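Exonuclease (Laribacter hongkongensis, PDB 3SZ5) degrades DNA as an alkaline exonuclease of the lambda exonuclease-like family, probably using magnesium ions for catalysis. Local coordinates at a contact of chain A with DNA. Residues are numbered along the deposited sequence; one frame, centred on the assembly and turned at random.

A contact of chain A with DNA. Residues 8-9, 12, 19, 88. With nucleotides of chain B.
Arg12 and Ser19 grip the 5'-phosphate of DT1, the first nucleotide of a phosphorylated oligothymidine bound to this PD-(D/E)XK nuclease of the lambda exonuclease type. The two residues take different non-bridging oxygens of the terminal phosphate. At OP1 Ser19, in the 3-10 helix 18-20, donates twice: its hydroxyl OG lies 2.5 Å from OP1 and its backbone N 3.1 Å from the same oxygen. The serine hydroxyl sits between the backbone N and the carbonyl carbon (chi1 63°), which lets both donors of one residue converge on OP1. Arg12 NH1 forms a salt bridge and a bent hydrogen bond with OP2 at 2.5 Å, OP2 lying somewhat out of the guanidinium plane. A bend at chi3 (58°) turns the guanidinium toward the phosphate, whose phosphorus lies off its edge. Leu88 CD1 comes no nearer than 3.8 Å to OP2, a loose contact.

Beyond the phosphate, the edge of the Trp8 indole meets the C5' methylene and the sugar, with CZ2 3.6 Å from the deoxyribose ring oxygen O4' of DT1. Arg12 CD lies over one face of the indole near its rim, a contact that may help keep both side chains in place. The six-membered ring of Trp8 points its edge at the face of the unpaired thymine of DT1, the planes 89° apart. On the same side of the base as Trp8, Arg12 NH2 lies 3.5 Å from the thymine methyl C7, and the Phe9 ring turns its edge to the carbonyl O4, with CE1 at 3.9 Å.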
ATOM      1  N   TRP A   8      10.872  17.503  21.805  1.00103.72           N
ATOM      2  CA  TRP A   8      10.098  18.178  20.756  1.00102.00           C
ATOM      3  C   TRP A   8       8.733  17.513  20.463  1.00 99.97           C
ATOM      4  O   TRP A   8       7.733  18.222  20.326  1.00100.05           O
ATOM      5  CB  TRP A   8      10.970  18.347  19.486  1.00102.45           C
ATOM      6  CG  TRP A   8      10.242  18.724  18.191  1.00103.85           C
ATOM      7  CD1 TRP A   8       9.783  19.976  17.815  1.00104.37           C
ATOM      8  CD2 TRP A   8       9.930  17.840  17.097  1.00104.26           C
ATOM      9  NE1 TRP A   8       9.190  19.907  16.566  1.00104.06           N
ATOM     10  CE2 TRP A   8       9.271  18.614  16.105  1.00104.30           C
ATOM     11  CE3 TRP A   8      10.126  16.468  16.868  1.00103.50           C
ATOM     12  CZ2 TRP A   8       8.813  18.053  14.903  1.00103.90           C
ATOM     13  CZ3 TRP A   8       9.670  15.917  15.676  1.00102.84           C
ATOM     14  CH2 TRP A   8       9.020  16.706  14.712  1.00102.94           C
ATOM     15  N   PHE A   9       8.692  16.179  20.373  1.00 97.08           N
ATOM     16  CA  PHE A   9       7.428  15.440  20.301  1.00 94.20           C
ATOM     17  C   PHE A   9       6.504  15.851  21.424  1.00 91.99           C
ATOM     18  O   PHE A   9       5.276  15.889  21.261  1.00 91.60           O
ATOM     19  CB  PHE A   9       7.664  13.943  20.447  1.00 94.54           C
ATOM     20  CG  PHE A   9       8.307  13.314  19.265  1.00 95.56           C
ATOM     21  CD1 PHE A   9       7.693  13.362  18.015  1.00 96.72           C
ATOM     22  CD2 PHE A   9       9.522  12.656  19.397  1.00 97.27           C
ATOM     23  CE1 PHE A   9       8.286  12.777  16.903  1.00 97.50           C
ATOM     24  CE2 PHE A   9      10.136  12.059  18.294  1.00 98.29           C
ATOM     25  CZ  PHE A   9       9.514  12.119  17.042  1.00 98.33           C
ATOM     26  N   ARG A  12       4.677  18.860  20.728  1.00 78.03           N
ATOM     27  CA  ARG A  12       3.691  18.636  19.670  1.00 76.49           C
ATOM     28  C   ARG A  12       2.502  17.751  20.038  1.00 75.23           C
ATOM     29  O   ARG A  12       1.542  17.648  19.256  1.00 75.18           O
ATOM     30  CB  ARG A  12       4.350  17.972  18.491  1.00 76.47           C
ATOM     31  CG  ARG A  12       5.436  18.736  17.891  1.00 77.94           C
ATOM     32  CD  ARG A  12       6.132  17.778  17.012  1.00 81.31           C
ATOM     33  NE  ARG A  12       5.211  17.231  16.026  1.00 83.84           N
ATOM     34  CZ  ARG A  12       4.890  17.850  14.892  1.00 86.20           C
ATOM     35  NH1 ARG A  12       5.422  19.039  14.615  1.00 87.15           N
ATOM     36  NH2 ARG A  12       4.047  17.287  14.030  1.00 86.23           N
ATOM     37  N   SER A  19       2.211  21.720   9.251  1.00 59.87           N
ATOM     38  CA  SER A  19       2.303  20.747   8.157  1.00 60.62           C
ATOM     39  C   SER A  19       1.043  19.884   8.018  1.00 60.93           C
ATOM     40  O   SER A  19       0.938  19.078   7.102  1.00 61.18           O
ATOM     41  CB  SER A  19       3.556  19.875   8.284  1.00 60.21           C
ATOM     42  OG  SER A  19       3.518  19.105   9.457  1.00 60.02           O
ATOM     43  N   LEU A  88       9.486  24.238  17.993  1.00 68.89           N
ATOM     44  CA  LEU A  88       8.090  24.509  17.749  1.00 67.90           C
ATOM     45  C   LEU A  88       7.768  25.870  18.286  1.00 67.64           C
ATOM     46  O   LEU A  88       8.061  26.189  19.429  1.00 67.28           O
ATOM     47  CB  LEU A  88       7.216  23.475  18.430  1.00 67.73           C
ATOM     48  CG  LEU A  88       5.754  23.732  18.164  1.00 66.28           C
ATOM     49  CD1 LEU A  88       5.340  23.037  16.891  1.00 65.57           C
ATOM     50  CD2 LEU A  88       5.023  23.218  19.334  1.00 66.05           C
TER
ATOM     51  OP3  DT B   1       4.785  22.626  11.466  1.00 83.78           O
ATOM     52  P    DT B   1       4.879  21.163  12.106  1.00 85.06           P
ATOM     53  OP1  DT B   1       3.729  20.369  11.631  1.00 84.29           O
ATOM     54  OP2  DT B   1       5.232  21.265  13.533  1.00 84.96           O
ATOM     55  O5'  DT B   1       6.196  20.614  11.419  1.00 89.93           O
ATOM     56  C5'  DT B   1       6.826  19.438  11.864  1.00 94.21           C
ATOM     57  C4'  DT B   1       7.966  19.122  10.918  1.00 97.80           C
ATOM     58  O4'  DT B   1       8.616  17.904  11.345  1.00 98.65           O
ATOM     59  C3'  DT B   1       7.580  18.892   9.459  1.00 99.70           C
ATOM     60  O3'  DT B   1       8.721  19.232   8.693  1.00103.09           O
ATOM     61  C2'  DT B   1       7.269  17.400   9.445  1.00 99.83           C
ATOM     62  C1'  DT B   1       8.374  16.898  10.376  1.00100.03           C
ATOM     63  N1   DT B   1       8.084  15.653  11.129  1.00101.00           N
ATOM     64  C2   DT B   1       9.106  14.721  11.281  1.00101.71           C
ATOM     65  O2   DT B   1      10.237  14.858  10.821  1.00101.19           O
ATOM     66  N3   DT B   1       8.734  13.604  12.006  1.00102.08           N
ATOM     67  C4   DT B   1       7.483  13.354  12.576  1.00102.26           C
ATOM     68  O4   DT B   1       7.239  12.332  13.206  1.00103.22           O
ATOM     69  C5   DT B   1       6.471  14.368  12.385  1.00101.44           C
ATOM     70  C7   DT B   1       5.097  14.172  12.963  1.00100.41           C
ATOM     71  C6   DT B   1       6.818  15.461  11.679  1.00101.32           C
TER